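CalS11 (Micromonospora echinospora, PDB 3TOS) probably catalyses an O-methylation in calicheamicin biosynthesis, with S-adenosylmethionine as methyl donor and S-adenosyl-L-homocysteine as the by-product. Local coordinates at residues Leu57-Leu62 with Leu84-Ala89; Tyr63-Asp68 with Gly210-Phe215; Gly165-Thr170 with Lys197-Ala202; Arg173-Ala176 with Gln180-Ile183. All coordinates share one frame; numbering follows the deposited sequence.

Contact 1: residues Leu57-Leu62 with Leu84-Ala89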
loop_
_atom_site.group_PDB
_atom_site.type_symbol
_atom_site.label_atom_id
_atom_site.label_comp_id
_atom_site.label_asym_id
_atom_site.label_seq_id
_atom_site.Cartn_x
_atom_site.Cartn_y
_atom_site.Cartn_z
ATOM N N LEU B 57 -25.452 -7.945 8.961
ATOM C CA LEU B 57 -24.146 -7.454 8.660
ATOM C C LEU B 57 -23.686 -8.035 7.308
ATOM O O LEU B 57 -22.955 -7.392 6.556
ATOM C CB LEU B 57 -23.153 -7.810 9.768
ATOM C CG LEU B 57 -23.424 -7.131 11.119
ATOM C CD1 LEU B 57 -22.514 -7.754 12.161
ATOM C CD2 LEU B 57 -23.200 -5.617 10.990
ATOM N N SER B 58 -24.052 -9.309 7.006
ATOM C CA SER B 58 -23.656 -9.910 5.716
ATOM C C SER B 58 -24.377 -9.219 4.546
ATOM O O SER B 58 -23.734 -8.927 3.518
ATOM C CB SER B 58 -23.981 -11.407 5.674
ATOM O OG SER B 58 -23.081 -12.064 6.558
HETATM N N MSE B 59 -25.664 -8.903 4.698
HETATM C CA MSE B 59 -26.365 -8.148 3.641
HETATM C C MSE B 59 -25.732 -6.777 3.414
HETATM O O MSE B 59 -25.615 -6.324 2.252
HETATM C CB MSE B 59 -27.855 -8.018 3.938
HETATM C CG MSE B 59 -28.626 -9.350 3.988
HETATM SE SE MSE B 59 -28.389 -10.521 2.445
HETATM C CE MSE B 59 -27.075 -11.764 3.181
ATOM N N ASP B 60 -25.339 -6.132 4.511
ATOM C CA ASP B 60 -24.667 -4.854 4.423
ATOM C C ASP B 60 -23.320 -4.980 3.697
ATOM O O ASP B 60 -22.968 -4.111 2.891
ATOM C CB ASP B 60 -24.457 -4.247 5.836
ATOM C CG ASP B 60 -23.660 -2.994 5.804
ATOM O OD1 ASP B 60 -24.217 -1.990 5.361
ATOM O OD2 ASP B 60 -22.505 -2.970 6.266
ATOM N N ALA B 61 -22.583 -6.066 3.955
ATOM C CA ALA B 61 -21.287 -6.273 3.300
ATOM C C ALA B 61 -21.492 -6.479 1.788
ATOM O O ALA B 61 -20.731 -5.921 0.976
ATOM C CB ALA B 61 -20.576 -7.498 3.894
ATOM N N LEU B 62 -22.510 -7.252 1.393
ATOM C CA LEU B 62 -22.763 -7.436 -0.056
ATOM C C LEU B 62 -23.196 -6.121 -0.707
ATOM O O LEU B 62 -22.675 -5.744 -1.787
ATOM C CB LEU B 62 -23.852 -8.482 -0.314
ATOM C CG LEU B 62 -23.494 -9.901 0.173
ATOM C CD1 LEU B 62 -24.722 -10.780 -0.072
ATOM C CD2 LEU B 62 -22.270 -10.542 -0.602
ATOM N N LEU B 84 -35.357 -8.120 2.131
ATOM C CA LEU B 84 -35.850 -6.948 1.388
ATOM C C LEU B 84 -35.954 -5.759 2.328
ATOM O O LEU B 84 -35.611 -4.641 1.952
ATOM C CB LEU B 84 -37.226 -7.201 0.763
ATOM C CG LEU B 84 -37.311 -8.347 -0.268
ATOM C CD1 LEU B 84 -38.661 -8.430 -0.984
ATOM C CD2 LEU B 84 -36.129 -8.334 -1.254
ATOM N N GLY B 85 -36.390 -6.021 3.572
ATOM C CA GLY B 85 -36.439 -4.994 4.637
ATOM C C GLY B 85 -35.049 -4.450 4.813
ATOM O O GLY B 85 -34.848 -3.231 4.859
ATOM N N THR B 86 -34.078 -5.357 4.969
ATOM C CA THR B 86 -32.697 -4.952 5.181
ATOM C C THR B 86 -32.183 -4.044 4.029
ATOM O O THR B 86 -31.636 -2.977 4.261
ATOM C CB THR B 86 -31.788 -6.176 5.308
ATOM O OG1 THR B 86 -32.348 -7.014 6.351
ATOM C CG2 THR B 86 -30.383 -5.699 5.692
ATOM N N PHE B 87 -32.361 -4.520 2.788
ATOM C CA PHE B 87 -31.970 -3.718 1.607
ATOM C C PHE B 87 -32.682 -2.361 1.532
ATOM O O PHE B 87 -32.045 -1.368 1.163
ATOM C CB PHE B 87 -32.207 -4.493 0.319
ATOM C CG PHE B 87 -31.324 -5.708 0.171
ATOM C CD1 PHE B 87 -30.016 -5.687 0.587
ATOM C CD2 PHE B 87 -31.848 -6.900 -0.332
ATOM C CE1 PHE B 87 -29.188 -6.908 0.453
ATOM C CE2 PHE B 87 -31.088 -8.058 -0.456
ATOM C CZ PHE B 87 -29.738 -8.077 -0.083
ATOM N N ALA B 88 -33.996 -2.311 1.872
ATOM C CA ALA B 88 -34.692 -1.046 1.826
ATOM C C ALA B 88 -34.080 -0.009 2.779
ATOM O O ALA B 88 -33.959 1.187 2.422
ATOM C CB ALA B 88 -36.168 -1.260 2.178
ATOM N N ALA B 89 -33.695 -0.459 3.982
ATOM C CA ALA B 89 -33.108 0.446 4.954
ATOM C C ALA B 89 -31.693 0.835 4.515
ATOM O O ALA B 89 -31.298 1.997 4.624
ATOM C CB ALA B 89 -33.090 -0.202 6.368
#
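Met59, present as selenomethionine, lies against Phe87 and Thr86 of the neighbouring helix. The contact with Phe87 is a Met-aromatic one. The selenium, SE of Met59, is 3.8 Å from CZ of Phe87 and 4.8 Å from the centroid of its ring. It approaches obliquely, 57° off the ring normal. The bend at chi2 (-52°) brings the selenium to this ring. The bend at chi3 then carries the far end of the chain away from helix 82-94.

The remaining contacts are apolar and lie nearer the backbones. CB of Met59 is 3.9 Å from CG2 of Thr86. The same CB is 3.9 Å from CE1 of Phe87, so it rests beside both side chains. The CA atoms of Met59 and Thr86, the nearest pair across the two segments, are 7.3 Å apart.

Helix 82-94 follows strand 72-76 in the Rossmann-like methyltransferase fold, and helix 50-65 packs beside it. Both lie against the central sheet. Met59 also touches Tyr187 of strand 183-188, and Phe87 touches Leu185 of the same strand and Ile73 of strand 72-76.

No hydrogen bond joins the two segments. Thr86 presents its methyl to Met59, while its OG1 bonds to Arg82 O one turn back in its own helix. A second subunit reaches this region too: its Pro45 packs on Thr86.

Contact 2: residues Tyr63-Asp68 with Gly210-Phe215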
loop_
_atom_site.group_PDB
_atom_site.type_symbol
_atom_site.label_atom_id
_atom_site.label_comp_id
_atom_site.label_asym_id
_atom_site.label_seq_id
_atom_site.Cartn_x
_atom_site.Cartn_y
_atom_site.Cartn_z
ATOM N N TYR B 63 -24.065 -5.369 -0.030
ATOM C CA TYR B 63 -24.543 -4.113 -0.599
ATOM C C TYR B 63 -23.386 -3.135 -0.766
ATOM O O TYR B 63 -23.233 -2.459 -1.787
ATOM C CB TYR B 63 -25.633 -3.510 0.296
ATOM C CG TYR B 63 -26.504 -2.410 -0.329
ATOM C CD1 TYR B 63 -26.037 -1.587 -1.368
ATOM C CD2 TYR B 63 -27.819 -2.289 0.012
ATOM C CE1 TYR B 63 -26.820 -0.632 -1.937
ATOM C CE2 TYR B 63 -28.617 -1.333 -0.594
ATOM C CZ TYR B 63 -28.112 -0.469 -1.483
ATOM O OH TYR B 63 -28.968 0.466 -2.040
ATOM N N ARG B 64 -22.531 -3.035 0.254
ATOM C CA ARG B 64 -21.388 -2.128 0.144
ATOM C C ARG B 64 -20.474 -2.449 -1.037
ATOM O O ARG B 64 -19.858 -1.561 -1.599
ATOM C CB ARG B 64 -20.587 -2.120 1.442
ATOM C CG ARG B 64 -21.307 -1.338 2.544
ATOM C CD ARG B 64 -20.389 -1.206 3.759
ATOM N NE ARG B 64 -20.225 -2.455 4.513
ATOM C CZ ARG B 64 -19.109 -3.185 4.599
ATOM N NH1 ARG B 64 -18.016 -2.855 3.909
ATOM N NH2 ARG B 64 -19.105 -4.293 5.344
ATOM N N GLN B 65 -20.423 -3.714 -1.428
ATOM C CA GLN B 65 -19.574 -4.101 -2.569
ATOM C C GLN B 65 -20.107 -3.689 -3.918
ATOM O O GLN B 65 -19.327 -3.675 -4.882
ATOM C CB GLN B 65 -19.283 -5.617 -2.588
ATOM C CG GLN B 65 -18.288 -5.942 -1.433
ATOM C CD GLN B 65 -17.714 -7.356 -1.489
ATOM O OE1 GLN B 65 -17.361 -7.856 -2.547
ATOM N NE2 GLN B 65 -17.639 -8.003 -0.337
ATOM N N VAL B 66 -21.394 -3.299 -4.006
ATOM C CA VAL B 66 -21.955 -2.866 -5.301
ATOM C C VAL B 66 -22.377 -1.378 -5.308
ATOM O O VAL B 66 -23.080 -0.911 -6.228
ATOM C CB VAL B 66 -23.172 -3.773 -5.725
ATOM C CG1 VAL B 66 -22.755 -5.256 -5.812
ATOM C CG2 VAL B 66 -24.399 -3.591 -4.774
ATOM N N LEU B 67 -21.925 -0.601 -4.325
ATOM C CA LEU B 67 -22.271 0.820 -4.300
ATOM C C LEU B 67 -21.665 1.526 -5.534
ATOM O O LEU B 67 -22.161 2.582 -5.930
ATOM C CB LEU B 67 -21.740 1.461 -3.005
ATOM C CG LEU B 67 -22.651 1.054 -1.826
ATOM C CD1 LEU B 67 -22.063 1.709 -0.600
ATOM C CD2 LEU B 67 -24.180 1.453 -1.984
ATOM N N ASP B 68 -20.624 0.961 -6.149
ATOM C CA ASP B 68 -20.076 1.555 -7.375
ATOM C C ASP B 68 -20.422 0.710 -8.610
ATOM O O ASP B 68 -19.730 0.801 -9.615
ATOM C CB ASP B 68 -18.528 1.770 -7.280
ATOM C CG ASP B 68 -17.751 0.470 -7.140
ATOM O OD1 ASP B 68 -18.379 -0.618 -6.931
ATOM O OD2 ASP B 68 -16.494 0.547 -7.193
ATOM N N GLY B 210 -18.068 -7.261 -11.952
ATOM C CA GLY B 210 -18.211 -6.546 -10.692
ATOM C C GLY B 210 -19.591 -6.770 -10.054
ATOM O O GLY B 210 -19.756 -6.532 -8.855
ATOM N N SER B 211 -20.590 -7.168 -10.859
ATOM C CA SER B 211 -21.853 -7.614 -10.246
ATOM C C SER B 211 -21.606 -8.730 -9.245
ATOM O O SER B 211 -20.740 -9.571 -9.438
ATOM C CB SER B 211 -22.863 -8.101 -11.294
ATOM O OG SER B 211 -23.270 -7.009 -12.131
ATOM N N ILE B 212 -22.369 -8.743 -8.171
ATOM C CA ILE B 212 -22.182 -9.827 -7.216
ATOM C C ILE B 212 -23.306 -10.843 -7.351
ATOM O O ILE B 212 -24.488 -10.452 -7.418
ATOM C CB ILE B 212 -22.196 -9.283 -5.723
ATOM C CG1 ILE B 212 -21.055 -8.287 -5.553
ATOM C CG2 ILE B 212 -22.216 -10.498 -4.678
ATOM C CD1 ILE B 212 -19.701 -8.915 -5.589
ATOM N N VAL B 213 -22.941 -12.124 -7.343
ATOM C CA VAL B 213 -23.898 -13.217 -7.328
ATOM C C VAL B 213 -23.689 -13.981 -6.029
ATOM O O VAL B 213 -22.585 -14.469 -5.769
ATOM C CB VAL B 213 -23.725 -14.146 -8.545
ATOM C CG1 VAL B 213 -24.729 -15.323 -8.466
ATOM C CG2 VAL B 213 -23.927 -13.291 -9.819
ATOM N N ALA B 214 -24.718 -13.994 -5.178
ATOM C CA ALA B 214 -24.611 -14.629 -3.856
ATOM C C ALA B 214 -25.592 -15.779 -3.661
ATOM O O ALA B 214 -26.667 -15.780 -4.257
ATOM C CB ALA B 214 -24.819 -13.579 -2.762
ATOM N N PHE B 215 -25.178 -16.761 -2.865
ATOM C CA PHE B 215 -25.967 -17.977 -2.631
ATOM C C PHE B 215 -26.091 -18.194 -1.152
ATOM O O PHE B 215 -25.108 -18.098 -0.403
ATOM C CB PHE B 215 -25.259 -19.205 -3.223
ATOM C CG PHE B 215 -25.144 -19.158 -4.726
ATOM C CD1 PHE B 215 -23.964 -18.705 -5.314
ATOM C CD2 PHE B 215 -26.223 -19.536 -5.539
ATOM C CE1 PHE B 215 -23.844 -18.661 -6.680
ATOM C CE2 PHE B 215 -26.114 -19.510 -6.929
ATOM C CZ PHE B 215 -24.942 -19.035 -7.506
HETATM O O HOH W 1 -18.238 -5.478 -6.941
#
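Ile212 buries the most surface here, and its main partner is Val66. CG1 of Val66 is 3.5 Å from CG1 of Ile212, tighter than usual for two carbons. The same methyl is 4.1 Å from CB of Ile212, so it lies close against the base of the isoleucine branch. Val66 places this methyl opposite its own carbonyl carbon and next to its backbone N (chi1 -58°), which aims it at the strand.

Gln65 comes third. Its chain is extended beyond CG and meets Ile212 at about a right angle. OE1 of Gln65 is 4.0 Å from CD1 of Ile212, a van der Waals contact. The amide nitrogen of Gln65 is used elsewhere, in a hydrogen bond with Tyr252 OH.

A water also lies between the backbones. It is 2.9 Å from Gln65 O and 2.7 Å from Gly210 O, and donates to these carbonyls. Other acceptors compete for its protons, so it may not serve both at all times. Gly210 has a positive phi (107°), at which a side chain would press on the preceding carbonyl.

The contact sets the region where helix 50-65 runs out against strand 211-215. That strand lies between strands 183-188 and 251-254 in the central sheet. Ile212 also touches Leu185 on one neighbouring strand and Tyr252 and Arg254 on the other, while Val66 reaches Ala184.

Contact 3: residues Gly165-Thr170 with Lys197-Ala202. With SAH (S-adenosyl-L-homocysteine), chain O.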
loop_
_atom_site.group_PDB
_atom_site.type_symbol
_atom_site.label_atom_id
_atom_site.label_comp_id
_atom_site.label_asym_id
_atom_site.label_seq_id
_atom_site.Cartn_x
_atom_site.Cartn_y
_atom_site.Cartn_z
ATOM N N GLY B 165 -45.025 -15.531 -8.179
ATOM C CA GLY B 165 -45.148 -16.706 -9.030
ATOM C C GLY B 165 -43.862 -17.513 -9.094
ATOM O O GLY B 165 -42.900 -17.261 -8.351
ATOM N N ASP B 166 -43.845 -18.524 -9.978
ATOM C CA ASP B 166 -42.671 -19.391 -10.119
ATOM C C ASP B 166 -41.604 -18.682 -10.913
ATOM O O ASP B 166 -41.872 -18.232 -12.033
ATOM C CB ASP B 166 -43.151 -20.635 -10.844
ATOM C CG ASP B 166 -42.122 -21.693 -10.928
ATOM O OD1 ASP B 166 -40.910 -21.426 -10.919
ATOM O OD2 ASP B 166 -42.525 -22.860 -10.934
ATOM N N VAL B 167 -40.404 -18.543 -10.335
ATOM C CA VAL B 167 -39.268 -17.822 -10.990
ATOM C C VAL B 167 -38.935 -18.348 -12.356
ATOM O O VAL B 167 -38.390 -17.597 -13.194
ATOM C CB VAL B 167 -37.972 -17.744 -10.132
ATOM C CG1 VAL B 167 -38.193 -16.856 -8.859
ATOM C CG2 VAL B 167 -37.449 -19.129 -9.776
ATOM N N ARG B 168 -39.219 -19.609 -12.627
ATOM C CA ARG B 168 -38.964 -20.155 -13.975
ATOM C C ARG B 168 -39.702 -19.366 -15.050
ATOM O O ARG B 168 -39.227 -19.233 -16.198
ATOM C CB ARG B 168 -39.322 -21.641 -14.052
ATOM C CG ARG B 168 -38.374 -22.466 -13.197
ATOM C CD ARG B 168 -38.772 -23.922 -13.090
ATOM N NE ARG B 168 -39.802 -24.054 -12.087
ATOM C CZ ARG B 168 -40.073 -25.174 -11.432
ATOM N NH1 ARG B 168 -39.370 -26.289 -11.640
ATOM N NH2 ARG B 168 -41.038 -25.163 -10.555
ATOM N N GLU B 169 -40.854 -18.816 -14.661
ATOM C CA GLU B 169 -41.654 -17.963 -15.587
ATOM C C GLU B 169 -41.458 -16.473 -15.330
ATOM O O GLU B 169 -41.361 -15.642 -16.274
ATOM C CB GLU B 169 -43.139 -18.341 -15.483
ATOM C CG GLU B 169 -43.502 -19.639 -16.199
ATOM C CD GLU B 169 -42.896 -20.967 -15.619
ATOM O OE1 GLU B 169 -43.183 -21.377 -14.457
ATOM O OE2 GLU B 169 -42.170 -21.650 -16.383
ATOM N N THR B 170 -41.461 -16.100 -14.040
ATOM C CA THR B 170 -41.572 -14.677 -13.709
ATOM C C THR B 170 -40.243 -13.951 -13.893
ATOM O O THR B 170 -40.252 -12.758 -14.124
ATOM C CB THR B 170 -42.033 -14.468 -12.270
ATOM O OG1 THR B 170 -41.065 -15.038 -11.393
ATOM C CG2 THR B 170 -43.389 -15.123 -12.009
ATOM N N LYS B 197 -31.125 -23.044 -11.276
ATOM C CA LYS B 197 -30.547 -23.203 -12.603
ATOM C C LYS B 197 -31.205 -22.292 -13.629
ATOM O O LYS B 197 -30.499 -21.610 -14.380
ATOM C CB LYS B 197 -30.688 -24.678 -13.061
ATOM C CG LYS B 197 -30.015 -24.943 -14.457
ATOM C CD LYS B 197 -30.133 -26.437 -14.786
ATOM C CE LYS B 197 -29.343 -26.819 -16.048
ATOM N NZ LYS B 197 -30.066 -26.337 -17.218
ATOM N N ALA B 198 -32.534 -22.283 -13.650
ATOM C CA ALA B 198 -33.250 -21.430 -14.608
ATOM C C ALA B 198 -32.929 -19.944 -14.406
ATOM O O ALA B 198 -32.822 -19.190 -15.393
ATOM C CB ALA B 198 -34.770 -21.648 -14.445
ATOM N N VAL B 199 -32.842 -19.508 -13.147
ATOM C CA VAL B 199 -32.635 -18.105 -12.922
ATOM C C VAL B 199 -31.200 -17.735 -13.214
ATOM O O VAL B 199 -30.944 -16.686 -13.790
ATOM C CB VAL B 199 -33.023 -17.734 -11.484
ATOM C CG1 VAL B 199 -32.530 -16.313 -11.164
ATOM C CG2 VAL B 199 -34.551 -17.832 -11.313
ATOM N N LEU B 200 -30.238 -18.606 -12.884
ATOM C CA LEU B 200 -28.849 -18.306 -13.229
ATOM C C LEU B 200 -28.732 -18.116 -14.731
ATOM O O LEU B 200 -28.042 -17.196 -15.212
ATOM C CB LEU B 200 -27.927 -19.481 -12.831
ATOM C CG LEU B 200 -27.437 -19.492 -11.408
ATOM C CD1 LEU B 200 -26.762 -20.884 -11.190
ATOM C CD2 LEU B 200 -26.438 -18.310 -11.138
ATOM N N GLU B 201 -29.376 -18.997 -15.487
ATOM C CA GLU B 201 -29.313 -18.887 -16.995
ATOM C C GLU B 201 -29.935 -17.556 -17.494
ATOM O O GLU B 201 -29.392 -16.904 -18.419
ATOM C CB GLU B 201 -30.025 -20.097 -17.616
ATOM C CG GLU B 201 -29.224 -21.348 -17.473
ATOM C CD GLU B 201 -30.028 -22.616 -17.628
ATOM O OE1 GLU B 201 -31.282 -22.576 -17.623
ATOM O OE2 GLU B 201 -29.379 -23.699 -17.700
ATOM N N ALA B 202 -31.064 -17.184 -16.899
ATOM C CA ALA B 202 -31.794 -15.972 -17.284
ATOM C C ALA B 202 -31.039 -14.651 -16.972
ATOM O O ALA B 202 -31.093 -13.711 -17.786
ATOM C CB ALA B 202 -33.199 -15.950 -16.573
HETATM N N SAH O . -34.786 -14.980 1.905
HETATM C CA SAH O . -35.737 -15.482 2.950
HETATM C CB SAH O . -35.840 -16.997 2.984
HETATM C CG SAH O . -36.452 -17.569 1.687
HETATM S SD SAH O . -37.006 -19.237 1.973
HETATM C C SAH O . -35.200 -14.987 4.292
HETATM O O SAH O . -35.836 -15.231 5.363
HETATM O OXT SAH O . -34.211 -14.246 4.351
HETATM C "C5'" SAH O . -37.055 -19.937 0.316
HETATM C "C4'" SAH O . -38.098 -19.258 -0.635
HETATM O "O4'" SAH O . -37.842 -19.692 -1.978
HETATM C "C3'" SAH O . -39.511 -19.747 -0.281
HETATM O "O3'" SAH O . -40.334 -18.633 0.145
HETATM C "C2'" SAH O . -39.973 -20.404 -1.570
HETATM O "O2'" SAH O . -41.374 -20.239 -1.873
HETATM C "C1'" SAH O . -39.081 -19.712 -2.627
HETATM N N9 SAH O . -38.952 -20.518 -3.866
HETATM C C8 SAH O . -38.372 -21.739 -4.013
HETATM N N7 SAH O . -38.561 -22.102 -5.307
HETATM C C5 SAH O . -39.255 -21.149 -5.962
HETATM C C6 SAH O . -39.743 -20.977 -7.335
HETATM N N6 SAH O . -39.575 -21.965 -8.245
HETATM N N1 SAH O . -40.393 -19.818 -7.606
HETATM C C2 SAH O . -40.569 -18.840 -6.666
HETATM N N3 SAH O . -40.210 -18.958 -5.368
HETATM C C4 SAH O . -39.494 -20.087 -5.025
#
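Arg168 and Ala198 bring the backbones closest, with their CA atoms 5.9 Å apart. Segment 165-170 leaves the loop after strand 160-164 and enters helix 167-177. Segment 197-202 lies within helix 193-203. Asp166 is the N-cap of helix 167-177, and its OD1 accepts from Arg168 N at 3.0 Å.

Between the helices the packing is apolar. CG2 of Val167 is 3.5 Å from CG2 of Val199, and the two side chains meet at about a right angle. Beside them, CG of Arg168 is 3.9 Å from CB of Ala198.

Asp166 and Val167 also meet S-adenosyl-L-homocysteine (SAH). This is the adenine end of the pocket in the Rossmann-like methyltransferase fold. SAH N6 donates to OD1 of Asp166 at 3.0 Å, nearly straight (169°). Val167 N donates to SAH N1, also at 3.0 Å. The pair reads the adenine edge, and CG1 of Val167 touches it near C2.

Arg168 holds the Asp166 carboxylate side-on. Its NH2 is 2.8 Å from OD2 of Asp166, on the syn lone pair, and its NE is 3.1 Å from OD1 of Asp166. OD1 takes the cap bond from the anti side and NE from the syn side, both tilted out of the carboxylate plane, and the adenine amino group as well. With an alanine here, SAH N6 and Arg168 N would probably lose their acceptor, and the guanidinium would be left with less to fix its rotation. Arg168 has further salt bridges to Asp114 and Glu194, which tie it to the surrounding loop and to helix 193-203.

Contact 4: residues Arg173-Ala176 with Gln180-Ile183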
loop_
_atom_site.group_PDB
_atom_site.type_symbol
_atom_site.label_atom_id
_atom_site.label_comp_id
_atom_site.label_asym_id
_atom_site.label_seq_id
_atom_site.Cartn_x
_atom_site.Cartn_y
_atom_site.Cartn_z
ATOM N N ARG B 173 -39.852 -13.206 -17.631
ATOM C CA ARG B 173 -40.874 -12.219 -17.966
ATOM C C ARG B 173 -40.468 -10.826 -17.489
ATOM O O ARG B 173 -40.575 -9.840 -18.247
ATOM C CB ARG B 173 -42.236 -12.658 -17.375
ATOM C CG ARG B 173 -43.379 -11.628 -17.587
ATOM C CD ARG B 173 -44.715 -12.107 -16.943
ATOM N NE ARG B 173 -45.078 -13.425 -17.468
ATOM C CZ ARG B 173 -45.184 -14.574 -16.773
ATOM N NH1 ARG B 173 -45.477 -15.685 -17.441
ATOM N NH2 ARG B 173 -45.003 -14.641 -15.439
ATOM N N TYR B 174 -40.018 -10.737 -16.233
ATOM C CA TYR B 174 -39.561 -9.454 -15.667
ATOM C C TYR B 174 -38.453 -8.878 -16.530
ATOM O O TYR B 174 -38.441 -7.701 -16.881
ATOM C CB TYR B 174 -39.080 -9.628 -14.194
ATOM C CG TYR B 174 -38.598 -8.300 -13.632
ATOM C CD1 TYR B 174 -39.440 -7.453 -13.016
ATOM C CD2 TYR B 174 -37.292 -7.865 -13.902
ATOM C CE1 TYR B 174 -38.977 -6.236 -12.521
ATOM C CE2 TYR B 174 -36.814 -6.662 -13.507
ATOM C CZ TYR B 174 -37.667 -5.828 -12.806
ATOM O OH TYR B 174 -37.230 -4.586 -12.442
ATOM N N LEU B 175 -37.503 -9.729 -16.888
ATOM C CA LEU B 175 -36.385 -9.221 -17.681
ATOM C C LEU B 175 -36.840 -8.747 -19.082
ATOM O O LEU B 175 -36.364 -7.715 -19.606
ATOM C CB LEU B 175 -35.277 -10.282 -17.761
ATOM C CG LEU B 175 -34.561 -10.601 -16.442
ATOM C CD1 LEU B 175 -33.762 -11.911 -16.587
ATOM C CD2 LEU B 175 -33.730 -9.413 -16.101
ATOM N N ALA B 176 -37.746 -9.493 -19.705
ATOM C CA ALA B 176 -38.264 -9.100 -21.030
ATOM C C ALA B 176 -38.983 -7.761 -20.979
ATOM O O ALA B 176 -38.860 -6.965 -21.934
ATOM C CB ALA B 176 -39.173 -10.156 -21.588
ATOM N N GLN B 180 -33.977 -2.283 -19.705
ATOM C CA GLN B 180 -33.003 -1.358 -19.103
ATOM C C GLN B 180 -32.205 -2.024 -18.002
ATOM O O GLN B 180 -31.251 -1.414 -17.498
ATOM C CB GLN B 180 -33.710 -0.135 -18.522
ATOM C CG GLN B 180 -34.359 -0.367 -17.130
ATOM C CD GLN B 180 -35.699 -1.139 -17.193
ATOM O OE1 GLN B 180 -36.213 -1.450 -18.280
ATOM N NE2 GLN B 180 -36.277 -1.457 -15.991
ATOM N N THR B 181 -32.567 -3.289 -17.635
ATOM C CA THR B 181 -32.015 -3.873 -16.405
ATOM C C THR B 181 -30.489 -4.109 -16.475
ATOM O O THR B 181 -29.954 -4.682 -17.468
ATOM C CB THR B 181 -32.677 -5.250 -16.109
ATOM O OG1 THR B 181 -34.071 -5.035 -15.895
ATOM C CG2 THR B 181 -32.017 -5.962 -14.910
ATOM N N VAL B 182 -29.792 -3.614 -15.460
ATOM C CA VAL B 182 -28.477 -4.142 -15.129
ATOM C C VAL B 182 -28.651 -4.744 -13.716
ATOM O O VAL B 182 -29.400 -4.201 -12.923
ATOM C CB VAL B 182 -27.365 -3.045 -15.124
ATOM C CG1 VAL B 182 -26.021 -3.678 -14.730
ATOM C CG2 VAL B 182 -27.245 -2.370 -16.492
ATOM N N ILE B 183 -28.051 -5.896 -13.424
ATOM C CA ILE B 183 -28.193 -6.521 -12.075
ATOM C C ILE B 183 -26.935 -6.277 -11.332
ATOM O O ILE B 183 -25.863 -6.794 -11.705
ATOM C CB ILE B 183 -28.473 -8.044 -12.179
ATOM C CG1 ILE B 183 -29.809 -8.225 -12.917
ATOM C CG2 ILE B 183 -28.486 -8.728 -10.708
ATOM C CD1 ILE B 183 -30.117 -9.676 -13.331
HETATM O O HOH W 2 -34.968 -3.831 -13.468
#
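Tyr174 swings its ring carbon CG opposite its backbone N (chi1 179°), which brings the ring's far end close to Thr181. Thr181 turns OG1 opposite its own carbonyl carbon (chi1 -63°), which puts the hydroxyl near Tyr174 and leaves the methyl for Leu175. This is the turn from helix 167-177 into strand 183-188. It belongs to the beta-alpha-beta crossover that runs from strand 160-164, outermost in this chain's Rossmann-like sheet, to its middle.

The methyl side is apolar. CD2 of Leu175 is 4.0 Å from CG2 of Thr181, and the side chains cross at about a right angle. Leu175 and Thr181 both touch Tyr206, while Leu175 reaches Ala202 of helix 193-203.

On the hydroxyl side, OG1 of Thr181 is 4.0 Å from CE2 of Tyr174, obliquely placed to the ring. No direct hydrogen bond joins the segments. Thr181 OG1 bonds instead to Asn178 O within the turn, and Tyr174 OH to Arg102 NH1. A third subunit also meets the turn: its Asn227 ND2 bonds to Thr181 O.

One water bridges the two hydroxyls. It lies in the plane of the tyrosine ring, 2.6 Å from Tyr174 OH, and donates to Thr181 OG1 at 2.9 Å.

The four contacts lie round one central sheet: 1 and 3 join helices, 2 sets a helix on a strand, and 4 packs a helix on the loop that follows it. Contacts 1 and 2 share helix 50-65, with centres 11 Å apart, and touch where Leu62 packs on Ala214 and Ile212. Contacts 3 and 4 share helix 167-177, with centres 12 Å apart. Contacts 1 and 3 lie 23 Å apart between centres. Strand 211-215 of contact 2 reaches contacts 3 and 4: Phe215 meets Leu200, and Ser211 probably bonds to Ile183. Along the chain contacts 1 and 2 interleave, and contact 2 spans contact 3, which spans contact 4. Contact 3 alone binds the cofactor product.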